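Local structure of glycosyltransferase (Streptomyces viridochromogenes, 2IUY) at residues F164-M168 / R225-L229; A181-H185 / Y210-V214; H233-S239 / T266-T271. The protein is a retaining family GT4 glycosyltransferase involved in the biosynthesis of the antibiotic avilamycin A, probably transferring a sugar from a nucleotide donor. All coordinates share one frame; numbering follows the deposited sequence.

Contact 1. Residues F164-M168 / R225-L229; sequences FLLFM and RLDLL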
ATOM      1  N   PHE A 164      -3.465  21.680  -7.104  1.00 15.65           N
ATOM      2  CA  PHE A 164      -2.229  20.905  -7.319  1.00 14.50           C
ATOM      3  C   PHE A 164      -2.547  19.421  -7.608  1.00 13.34           C
ATOM      4  O   PHE A 164      -3.530  18.887  -7.070  1.00 12.02           O
ATOM      5  CB  PHE A 164      -1.245  21.093  -6.153  1.00 14.69           C
ATOM      6  CG  PHE A 164      -1.676  20.429  -4.828  1.00 17.51           C
ATOM      7  CD1 PHE A 164      -1.419  19.062  -4.573  1.00 16.33           C
ATOM      8  CD2 PHE A 164      -2.317  21.177  -3.836  1.00 20.54           C
ATOM      9  CE1 PHE A 164      -1.799  18.470  -3.377  1.00 19.39           C
ATOM     10  CE2 PHE A 164      -2.717  20.582  -2.649  1.00 19.40           C
ATOM     11  CZ  PHE A 164      -2.468  19.224  -2.420  1.00 19.55           C
ATOM     12  N   LEU A 165      -1.735  18.786  -8.466  1.00 12.11           N
ATOM     13  CA  LEU A 165      -1.717  17.298  -8.608  1.00 10.87           C
ATOM     14  C   LEU A 165      -0.745  16.731  -7.554  1.00 10.20           C
ATOM     15  O   LEU A 165       0.016  17.497  -6.962  1.00 10.65           O
ATOM     16  CB  LEU A 165      -1.349  16.865 -10.016  1.00  9.06           C
ATOM     17  CG  LEU A 165      -2.210  17.462 -11.157  1.00  9.52           C
ATOM     18  CD1 LEU A 165      -1.840  16.908 -12.575  1.00  6.07           C
ATOM     19  CD2 LEU A 165      -3.703  17.286 -10.881  1.00  8.37           C
ATOM     20  N   LEU A 166      -0.815  15.445  -7.252  1.00  8.85           N
ATOM     21  CA  LEU A 166      -0.068  14.946  -6.098  1.00  9.02           C
ATOM     22  C   LEU A 166       0.605  13.639  -6.426  1.00  8.62           C
ATOM     23  O   LEU A 166      -0.054  12.715  -6.900  1.00  7.57           O
ATOM     24  CB  LEU A 166      -0.953  14.743  -4.866  1.00  9.02           C
ATOM     25  CG  LEU A 166      -0.272  14.091  -3.647  1.00  9.35           C
ATOM     26  CD1 LEU A 166       0.758  15.015  -2.984  1.00  9.11           C
ATOM     27  CD2 LEU A 166      -1.328  13.680  -2.593  1.00  9.06           C
ATOM     28  N   PHE A 167       1.920  13.577  -6.172  1.00  6.96           N
ATOM     29  CA  PHE A 167       2.621  12.332  -6.274  1.00  8.59           C
ATOM     30  C   PHE A 167       3.055  11.972  -4.852  1.00  9.31           C
ATOM     31  O   PHE A 167       3.664  12.783  -4.178  1.00  7.35           O
ATOM     32  CB  PHE A 167       3.826  12.450  -7.235  1.00  7.83           C
ATOM     33  CG  PHE A 167       4.710  11.251  -7.231  1.00  9.47           C
ATOM     34  CD1 PHE A 167       4.587  10.268  -8.224  1.00 11.03           C
ATOM     35  CD2 PHE A 167       5.688  11.087  -6.221  1.00 10.89           C
ATOM     36  CE1 PHE A 167       5.431   9.112  -8.197  1.00  9.42           C
ATOM     37  CE2 PHE A 167       6.516   9.954  -6.197  1.00 11.32           C
ATOM     38  CZ  PHE A 167       6.373   8.971  -7.208  1.00  8.65           C
HETATM   39  N   MSE A 168       2.731  10.759  -4.412  1.00 10.52           N
HETATM   40  CA  MSE A 168       3.028  10.359  -3.058  1.00 14.07           C
HETATM   41  C   MSE A 168       3.666   8.980  -3.019  1.00 13.95           C
HETATM   42  O   MSE A 168       2.985   7.949  -3.197  1.00 15.13           O
HETATM   43  CB  MSE A 168       1.764  10.436  -2.165  1.00 12.91           C
HETATM   44  CG  MSE A 168       2.105  10.059  -0.742  1.00 17.41           C
HETATM   45 SE   MSE A 168       0.659  10.363   0.453  1.00 24.84          SE
HETATM   46  CE  MSE A 168       0.906  12.283   0.682  1.00 16.51           C
ATOM     47  N   ARG A 225       0.020  14.545   5.567  1.00 15.09           N
ATOM     48  CA  ARG A 225      -0.207  13.463   4.635  1.00 14.93           C
ATOM     49  C   ARG A 225      -1.692  13.257   4.228  1.00 15.10           C
ATOM     50  O   ARG A 225      -2.035  13.130   3.042  1.00 12.61           O
ATOM     51  CB  ARG A 225       0.332  12.208   5.275  1.00 13.83           C
ATOM     52  CG  ARG A 225       0.531  11.087   4.314  1.00 15.85           C
ATOM     53  CD  ARG A 225       0.592   9.753   5.040  1.00 16.85           C
ATOM     54  NE  ARG A 225       0.706   8.732   4.022  1.00 20.81           N
ATOM     55  CZ  ARG A 225      -0.194   7.779   3.797  1.00 20.29           C
ATOM     56  NH1 ARG A 225      -1.272   7.644   4.566  1.00 14.61           N
ATOM     57  NH2 ARG A 225       0.030   6.951   2.799  1.00 21.13           N
ATOM     58  N   LEU A 226      -2.553  13.240   5.249  1.00 15.70           N
ATOM     59  CA  LEU A 226      -3.986  13.087   5.107  1.00 14.65           C
ATOM     60  C   LEU A 226      -4.649  14.242   4.410  1.00 14.74           C
ATOM     61  O   LEU A 226      -5.484  14.033   3.535  1.00 13.36           O
ATOM     62  CB  LEU A 226      -4.596  12.962   6.487  1.00 14.98           C
ATOM     63  CG  LEU A 226      -4.246  11.772   7.346  1.00 15.25           C
ATOM     64  CD1 LEU A 226      -5.222  11.869   8.534  1.00 16.39           C
ATOM     65  CD2 LEU A 226      -4.345  10.399   6.564  1.00 13.32           C
ATOM     66  N   ASP A 227      -4.289  15.465   4.812  1.00 14.81           N
ATOM     67  CA  ASP A 227      -4.799  16.660   4.145  1.00 16.10           C
ATOM     68  C   ASP A 227      -4.373  16.708   2.672  1.00 14.89           C
ATOM     69  O   ASP A 227      -5.187  17.036   1.811  1.00 16.03           O
ATOM     70  CB  ASP A 227      -4.313  17.933   4.842  1.00 17.41           C
ATOM     71  CG  ASP A 227      -4.897  18.104   6.248  1.00 22.04           C
ATOM     72  OD1 ASP A 227      -6.105  17.834   6.422  1.00 28.09           O
ATOM     73  OD2 ASP A 227      -4.148  18.538   7.165  1.00 25.94           O
ATOM     74  N   LEU A 228      -3.111  16.387   2.382  1.00 13.93           N
ATOM     75  CA  LEU A 228      -2.620  16.369   0.982  1.00 13.75           C
ATOM     76  C   LEU A 228      -3.425  15.392   0.126  1.00 13.35           C
ATOM     77  O   LEU A 228      -3.869  15.710  -0.977  1.00 13.24           O
ATOM     78  CB  LEU A 228      -1.116  16.019   0.957  1.00 13.65           C
ATOM     79  CG  LEU A 228      -0.126  17.109   1.402  1.00 12.84           C
ATOM     80  CD1 LEU A 228       1.312  16.537   1.404  1.00 12.24           C
ATOM     81  CD2 LEU A 228      -0.214  18.328   0.494  1.00  9.75           C
ATOM     82  N   LEU A 229      -3.637  14.198   0.671  1.00 13.16           N
ATOM     83  CA  LEU A 229      -4.424  13.151  -0.006  1.00 13.70           C
ATOM     84  C   LEU A 229      -5.821  13.623  -0.406  1.00 13.05           C
ATOM     85  O   LEU A 229      -6.278  13.387  -1.535  1.00 13.67           O
ATOM     86  CB  LEU A 229      -4.536  11.920   0.897  1.00 12.47           C
ATOM     87  CG  LEU A 229      -3.790  10.604   0.659  1.00 14.35           C
ATOM     88  CD1 LEU A 229      -2.954  10.470  -0.624  1.00  8.20           C
ATOM     89  CD2 LEU A 229      -3.075  10.077   1.931  1.00 10.84           C
TER
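M168, a selenomethionine, reaches from strand 165-168 to helix 222-231 and meets R225 and L229, each crossed at about a right angle. Its chain leaves the strand extended as far as SE, with CG trans to the backbone N and chi2 at 172°, and is then bent at chi3 (-80°). That bend turns the methyl aside, so that CE lies 3.8 Å from R225 CG while SE faces L229 CD1, also at 3.8 Å. The selenium approaches the R225 guanidinium obliquely, its nearest atom there being NE at 3.9 Å. Within the helix, L229 CD2 sits 4.0 Å above one face of that same guanidinium, offset toward its rim, so M168 and L229 pack on R225 together.

Nearer the start of the strand, L166 brings CD2 over the helix backbone, 3.6 Å from L228 O, and also to 4.1 Å from L229 CD1. F164 is turned across L228, and the pair touches where ring atom CZ comes 3.8 Å from L228 CD2. No hydrogen bond joins the two segments; the interface is largely apolar, with strand and helix running at 136° to one another. The R225 guanidinium finds its polar partners outside, in a salt bridge with E260 and a cation-pi contact with W34; R225 and E260 both bind UDP in a crystal structure of this protein, so M168 packs on the stem of a ligand-binding arginine.

The strand runs between strands 191-194 and 234-237 of a parallel sheet, with helix 222-231 on the face of F164, L166 and M168, and helix 177-187 packed on L165 and F167.

Contact 2. Residues A181-H185 / Y210-V214; sequences AAFAH and YGSTV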
ATOM      1  N   ALA A 181       5.634  14.230 -13.302  1.00  8.94           N
ATOM      2  CA  ALA A 181       5.984  15.660 -13.562  1.00 10.23           C
ATOM      3  C   ALA A 181       5.556  16.033 -14.991  1.00 10.74           C
ATOM      4  O   ALA A 181       4.884  17.064 -15.195  1.00 11.66           O
ATOM      5  CB  ALA A 181       7.492  15.932 -13.331  1.00  8.44           C
ATOM      6  N   ALA A 182       5.869  15.162 -15.958  1.00 10.13           N
ATOM      7  CA  ALA A 182       5.491  15.366 -17.357  1.00 10.03           C
ATOM      8  C   ALA A 182       3.966  15.480 -17.514  1.00 11.05           C
ATOM      9  O   ALA A 182       3.464  16.284 -18.277  1.00 10.63           O
ATOM     10  CB  ALA A 182       6.016  14.206 -18.244  1.00  8.25           C
ATOM     11  N   PHE A 183       3.220  14.640 -16.825  1.00 12.35           N
ATOM     12  CA  PHE A 183       1.771  14.680 -17.009  1.00 13.55           C
ATOM     13  C   PHE A 183       1.184  15.993 -16.426  1.00 14.15           C
ATOM     14  O   PHE A 183       0.339  16.660 -17.052  1.00 14.71           O
ATOM     15  CB  PHE A 183       1.112  13.388 -16.463  1.00 13.16           C
ATOM     16  CG  PHE A 183      -0.393  13.362 -16.629  1.00 14.31           C
ATOM     17  CD1 PHE A 183      -0.971  12.735 -17.726  1.00 10.98           C
ATOM     18  CD2 PHE A 183      -1.217  13.950 -15.680  1.00 11.94           C
ATOM     19  CE1 PHE A 183      -2.327  12.731 -17.912  1.00 11.56           C
ATOM     20  CE2 PHE A 183      -2.611  13.952 -15.863  1.00 13.93           C
ATOM     21  CZ  PHE A 183      -3.164  13.320 -16.979  1.00 11.26           C
ATOM     22  N   ALA A 184       1.634  16.352 -15.226  1.00 13.88           N
ATOM     23  CA  ALA A 184       1.269  17.628 -14.600  1.00 13.67           C
ATOM     24  C   ALA A 184       1.659  18.778 -15.523  1.00 14.24           C
ATOM     25  O   ALA A 184       0.820  19.617 -15.828  1.00 15.20           O
ATOM     26  CB  ALA A 184       1.951  17.788 -13.231  1.00 12.05           C
ATOM     27  N   HIS A 185       2.925  18.833 -15.939  1.00 14.79           N
ATOM     28  CA  HIS A 185       3.361  19.804 -16.963  1.00 15.68           C
ATOM     29  C   HIS A 185       2.396  19.913 -18.189  1.00 16.19           C
ATOM     30  O   HIS A 185       1.997  21.011 -18.574  1.00 16.94           O
ATOM     31  CB  HIS A 185       4.804  19.548 -17.398  1.00 16.00           C
ATOM     32  CG  HIS A 185       5.265  20.467 -18.489  1.00 17.06           C
ATOM     33  ND1 HIS A 185       5.208  20.125 -19.823  1.00 20.62           N
ATOM     34  CD2 HIS A 185       5.733  21.735 -18.443  1.00 17.22           C
ATOM     35  CE1 HIS A 185       5.648  21.136 -20.551  1.00 21.54           C
ATOM     36  NE2 HIS A 185       5.967  22.126 -19.738  1.00 20.23           N
ATOM     37  N   TYR A 210      11.455  19.645 -15.275  1.00 14.66           N
ATOM     38  CA  TYR A 210      10.124  20.067 -14.835  1.00 14.42           C
ATOM     39  C   TYR A 210      10.118  20.893 -13.557  1.00 14.64           C
ATOM     40  O   TYR A 210       9.129  20.897 -12.830  1.00 12.38           O
ATOM     41  CB  TYR A 210       9.224  18.837 -14.656  1.00 13.83           C
ATOM     42  CG  TYR A 210       9.105  18.048 -15.923  1.00 14.26           C
ATOM     43  CD1 TYR A 210       8.345  18.528 -16.988  1.00 13.49           C
ATOM     44  CD2 TYR A 210       9.773  16.833 -16.070  1.00 12.57           C
ATOM     45  CE1 TYR A 210       8.239  17.811 -18.189  1.00 14.73           C
ATOM     46  CE2 TYR A 210       9.670  16.107 -17.250  1.00 15.03           C
ATOM     47  CZ  TYR A 210       8.886  16.590 -18.302  1.00 14.12           C
ATOM     48  OH  TYR A 210       8.782  15.874 -19.482  1.00 14.38           O
ATOM     49  N   GLY A 211      11.205  21.633 -13.307  1.00 16.00           N
ATOM     50  CA  GLY A 211      11.311  22.462 -12.080  1.00 17.50           C
ATOM     51  C   GLY A 211      10.100  23.357 -11.770  1.00 17.57           C
ATOM     52  O   GLY A 211       9.633  23.431 -10.620  1.00 17.35           O
ATOM     53  N   SER A 212       9.586  24.016 -12.795  1.00 17.39           N
ATOM     54  CA  SER A 212       8.518  24.993 -12.628  1.00 17.68           C
ATOM     55  C   SER A 212       7.189  24.289 -12.357  1.00 17.32           C
ATOM     56  O   SER A 212       6.226  24.887 -11.899  1.00 18.29           O
ATOM     57  CB  SER A 212       8.432  25.916 -13.842  1.00 18.00           C
ATOM     58  OG  SER A 212       8.040  25.205 -15.014  1.00 21.72           O
ATOM     59  N   THR A 213       7.156  22.995 -12.626  1.00 16.49           N
ATOM     60  CA  THR A 213       5.996  22.148 -12.348  1.00 14.61           C
ATOM     61  C   THR A 213       6.038  21.553 -10.945  1.00 14.58           C
ATOM     62  O   THR A 213       5.034  21.599 -10.235  1.00 13.17           O
ATOM     63  CB  THR A 213       5.947  21.043 -13.371  1.00 14.45           C
ATOM     64  OG1 THR A 213       5.701  21.650 -14.621  1.00 13.72           O
ATOM     65  CG2 THR A 213       4.835  19.953 -13.077  1.00 15.33           C
ATOM     66  N   VAL A 214       7.202  21.005 -10.550  1.00 14.27           N
ATOM     67  CA  VAL A 214       7.285  20.210  -9.357  1.00 14.04           C
ATOM     68  C   VAL A 214       7.529  21.044  -8.104  1.00 15.64           C
ATOM     69  O   VAL A 214       8.259  22.054  -8.140  1.00 16.11           O
ATOM     70  CB  VAL A 214       8.293  19.029  -9.484  1.00 14.12           C
ATOM     71  CG1 VAL A 214       7.973  18.232 -10.749  1.00 12.40           C
ATOM     72  CG2 VAL A 214       9.772  19.526  -9.472  1.00 14.54           C
TER
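Y210 lays one face of its ring over the backbone of helix 177-187, with A182 N 4.0 Å above the plane and close to the ring centre. The contact belongs to the C-terminal Rossmann-like domain of a GT-B fold, in which helix 177-187 connects strands 165-168 and 191-194, and segment 210-214 is the turn that leads from helix 200-210 into the edge strand 214-216. Y210 CG stands beside the backbone N and trans to the carbonyl carbon (chi1 -58°), which swings the ring across the helix, so that its OH ends 3.5 Å from A182 CB.

H185, one turn on from A181, lies beside the CD1-CE1 side of the ring, with its CB 3.7 Å and its CG 3.9 Å from Y210 CD1. The imidazole and phenol planes are inclined at 56° and their centroids lie 5.6 Å apart. T213 meets H185 with its hydroxyl, OG1 lying in the plane of the imidazole at its edge and 3.6 Å from H185 CB. Its methyl instead faces the helix, where CG2 fits against A184 CB.

No hydrogen bond crosses the interface, and the small side chains of A181, A182 and A184 let the turn come close to the helix. The turn holds itself together: Y210 O accepts from both T213 N and V214 N, closing it just before the strand. L191 of the adjacent strand 191-194 packs against A181, A184, T213 and V214.

The fit is tight at A181, whose CB lies only 3.5 Å from V214 CG1.

Contact 3. Residues H233-S239 / T266-T271; sequences HAVLAMS and TPVVGT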
ATOM      1  N   HIS A 233      -6.080  17.924  -6.311  1.00 11.69           N
ATOM      2  CA  HIS A 233      -6.971  17.761  -7.456  1.00 11.43           C
ATOM      3  C   HIS A 233      -7.024  16.282  -7.952  1.00 11.01           C
ATOM      4  O   HIS A 233      -8.092  15.726  -8.261  1.00 10.06           O
ATOM      5  CB  HIS A 233      -6.576  18.761  -8.563  1.00 12.97           C
ATOM      6  CG  HIS A 233      -7.505  18.753  -9.737  1.00 17.50           C
ATOM      7  ND1 HIS A 233      -8.547  19.643  -9.863  1.00 25.83           N
ATOM      8  CD2 HIS A 233      -7.583  17.934 -10.813  1.00 23.27           C
ATOM      9  CE1 HIS A 233      -9.225  19.381 -10.969  1.00 26.17           C
ATOM     10  NE2 HIS A 233      -8.668  18.341 -11.562  1.00 24.61           N
ATOM     11  N   ALA A 234      -5.861  15.632  -8.028  1.00  9.78           N
ATOM     12  CA  ALA A 234      -5.807  14.240  -8.430  1.00  9.87           C
ATOM     13  C   ALA A 234      -4.496  13.713  -7.936  1.00  9.38           C
ATOM     14  O   ALA A 234      -3.587  14.485  -7.686  1.00  9.17           O
ATOM     15  CB  ALA A 234      -5.918  14.046 -10.000  1.00  9.49           C
ATOM     16  N   VAL A 235      -4.426  12.391  -7.788  1.00  9.40           N
ATOM     17  CA  VAL A 235      -3.174  11.714  -7.439  1.00  8.73           C
ATOM     18  C   VAL A 235      -2.686  11.012  -8.698  1.00  8.26           C
ATOM     19  O   VAL A 235      -3.480  10.509  -9.470  1.00  9.09           O
ATOM     20  CB  VAL A 235      -3.390  10.723  -6.243  1.00  9.16           C
ATOM     21  CG1 VAL A 235      -2.272   9.668  -6.173  1.00  7.07           C
ATOM     22  CG2 VAL A 235      -3.496  11.529  -4.914  1.00  8.87           C
ATOM     23  N   LEU A 236      -1.381  11.008  -8.895  1.00  9.03           N
ATOM     24  CA  LEU A 236      -0.736  10.420 -10.055  1.00  8.25           C
ATOM     25  C   LEU A 236       0.071   9.218  -9.556  1.00  8.79           C
ATOM     26  O   LEU A 236       1.016   9.351  -8.743  1.00  8.96           O
ATOM     27  CB  LEU A 236       0.184  11.459 -10.717  1.00  8.75           C
ATOM     28  CG  LEU A 236      -0.387  12.843 -11.082  1.00  9.63           C
ATOM     29  CD1 LEU A 236       0.652  13.666 -11.954  1.00  8.37           C
ATOM     30  CD2 LEU A 236      -1.744  12.761 -11.821  1.00  8.62           C
ATOM     31  N   ALA A 237      -0.344   8.041  -9.999  1.00  8.75           N
ATOM     32  CA  ALA A 237       0.331   6.781  -9.651  1.00  8.45           C
ATOM     33  C   ALA A 237       0.912   6.228 -10.941  1.00  7.79           C
ATOM     34  O   ALA A 237       0.222   5.570 -11.713  1.00  7.70           O
ATOM     35  CB  ALA A 237      -0.687   5.801  -9.043  1.00  8.54           C
HETATM   36  N   MSE A 238       2.191   6.511 -11.181  1.00  8.48           N
HETATM   37  CA  MSE A 238       2.765   6.413 -12.544  1.00  8.72           C
HETATM   38  C   MSE A 238       3.870   5.399 -12.646  1.00  8.51           C
HETATM   39  O   MSE A 238       4.834   5.620 -13.357  1.00  9.01           O
HETATM   40  CB  MSE A 238       3.308   7.788 -12.966  1.00  9.64           C
HETATM   41  CG  MSE A 238       2.304   8.943 -12.852  1.00  9.82           C
HETATM   42 SE   MSE A 238       0.783   8.787 -14.004  1.00 14.29          SE
HETATM   43  CE  MSE A 238       1.685   9.249 -15.720  1.00 12.82           C
ATOM     44  N   SER A 239       3.701   4.270 -11.958  1.00  8.51           N
ATOM     45  CA  SER A 239       4.693   3.221 -11.923  1.00  8.48           C
ATOM     46  C   SER A 239       5.032   2.836 -13.361  1.00  8.20           C
ATOM     47  O   SER A 239       4.156   2.828 -14.224  1.00  7.10           O
ATOM     48  CB  SER A 239       4.225   2.026 -11.082  1.00  7.56           C
ATOM     49  OG  SER A 239       4.075   2.395  -9.713  1.00  8.75           O
ATOM     50  N   THR A 266     -10.356  11.531  -3.634  1.00  9.04           N
ATOM     51  CA  THR A 266      -9.430  12.027  -4.660  1.00  8.81           C
ATOM     52  C   THR A 266      -9.234  11.002  -5.781  1.00  8.74           C
ATOM     53  O   THR A 266      -8.762   9.879  -5.543  1.00  8.64           O
ATOM     54  CB  THR A 266      -8.052  12.492  -4.028  1.00  9.84           C
ATOM     55  OG1 THR A 266      -8.317  13.565  -3.108  1.00 10.12           O
ATOM     56  CG2 THR A 266      -6.966  12.960  -5.114  1.00  7.51           C
ATOM     57  N   PRO A 267      -9.532  11.415  -7.015  1.00  8.07           N
ATOM     58  CA  PRO A 267      -9.433  10.496  -8.146  1.00  8.75           C
ATOM     59  C   PRO A 267      -7.952  10.290  -8.514  1.00  8.92           C
ATOM     60  O   PRO A 267      -7.072  11.002  -8.013  1.00  8.95           O
ATOM     61  CB  PRO A 267     -10.220  11.227  -9.254  1.00  7.64           C
ATOM     62  CG  PRO A 267      -9.915  12.717  -8.968  1.00  8.33           C
ATOM     63  CD  PRO A 267      -9.893  12.798  -7.435  1.00  8.73           C
ATOM     64  N   VAL A 268      -7.695   9.341  -9.402  1.00 10.26           N
ATOM     65  CA  VAL A 268      -6.334   8.892  -9.656  1.00 10.24           C
ATOM     66  C   VAL A 268      -6.106   8.837 -11.140  1.00 10.62           C
ATOM     67  O   VAL A 268      -6.904   8.303 -11.862  1.00 11.67           O
ATOM     68  CB  VAL A 268      -6.063   7.491  -9.001  1.00  9.66           C
ATOM     69  CG1 VAL A 268      -4.619   7.025  -9.274  1.00 11.36           C
ATOM     70  CG2 VAL A 268      -6.319   7.560  -7.492  1.00  7.28           C
ATOM     71  N   VAL A 269      -5.014   9.425 -11.599  1.00 11.39           N
ATOM     72  CA  VAL A 269      -4.491   9.093 -12.924  1.00 10.92           C
ATOM     73  C   VAL A 269      -3.315   8.128 -12.730  1.00 10.74           C
ATOM     74  O   VAL A 269      -2.422   8.425 -11.977  1.00 11.00           O
ATOM     75  CB  VAL A 269      -3.970  10.352 -13.660  1.00 11.12           C
ATOM     76  CG1 VAL A 269      -3.238   9.944 -14.990  1.00  8.88           C
ATOM     77  CG2 VAL A 269      -5.090  11.323 -13.884  1.00  9.76           C
ATOM     78  N   GLY A 270      -3.319   6.985 -13.403  1.00 10.20           N
ATOM     79  CA  GLY A 270      -2.172   6.107 -13.344  1.00 10.00           C
ATOM     80  C   GLY A 270      -1.816   5.475 -14.694  1.00 10.09           C
ATOM     81  O   GLY A 270      -2.549   5.582 -15.658  1.00  9.17           O
ATOM     82  N   THR A 271      -0.677   4.816 -14.732  1.00  9.10           N
ATOM     83  CA  THR A 271      -0.338   3.916 -15.811  1.00 10.49           C
ATOM     84  C   THR A 271      -1.104   2.597 -15.603  1.00 10.71           C
ATOM     85  O   THR A 271      -1.888   2.494 -14.654  1.00 10.15           O
ATOM     86  CB  THR A 271       1.157   3.633 -15.808  1.00  9.90           C
ATOM     87  OG1 THR A 271       1.491   3.014 -14.551  1.00  8.90           O
ATOM     88  CG2 THR A 271       1.944   4.945 -15.991  1.00  9.03           C
TER
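V235 and V269 are joined at the tightest part of this contact, where V269 N gives a 2.8 Å hydrogen bond to V235 O with the donor nearly in line with the C=O, though the N-H itself is bent away (149°). On either side of it, V235 N donates to P267 O and A237 N to V269 O, the latter at 2.9 Å; both donors lie in the planes of the carbonyls they address. The next bond, T271 N to A237 O, is longer at 3.2 Å and its donor is tilted from the carbonyl plane.

The strands are parallel neighbours of the C-terminal sheet, joined through helix 256-263 as a beta-alpha-beta unit of the Rossmann-like domain. That helix packs on the face bearing V235, A237 and V268, where A237 CB and V268 CG1 touch at 4.1 Å. The opposite face carries L236 and V269, side by side and pointing the same way. With its CG beside the backbone N (chi1 -52°), L236 directs CD2 to 3.8 Å from V269 CB, and F183 of helix 177-187 packs on both.

The looser spot is H233, partly exposed and without a hydrogen bond across the pair, its CB pointing away from the partner strand. Here the contacts include H233 O resting 3.5 Å from P267 CD, and T266 CG2 against A234 and V235. The other end is buried and polar: T271 OG1, held between the backbone N and carbonyl carbon (chi1 61°), donates to a lone pair of S239 O at 2.7 Å, in the carbonyl plane, while S239 OG is hydrogen-bonded to E252.

All three contacts lie in the C-terminal domain; contacts 1 and 3 share the neighbouring strands 165-168 and 234-237, and contact 2 reaches them through helix 177-187. Contacts 1 and 3 are closest, with centres 10 Å apart, and they are probably hydrogen-bonded through F164 O and H233 N (2.8 Å) and through L229 O and T266 OG1 (2.6 Å). Contact 2 lies farther out, its centre about 15 Å from that of contact 1 and 14 Å from that of contact 3, where F183 CZ lies 3.9 Å from V269 CG1. Contact 1 contains the UDP-binding R225, and in contact 3 the S239 side chain is about 4 Å from that of UDP-binding K175, whereas the A181 side chain of contact 2 is about 12 Å from it.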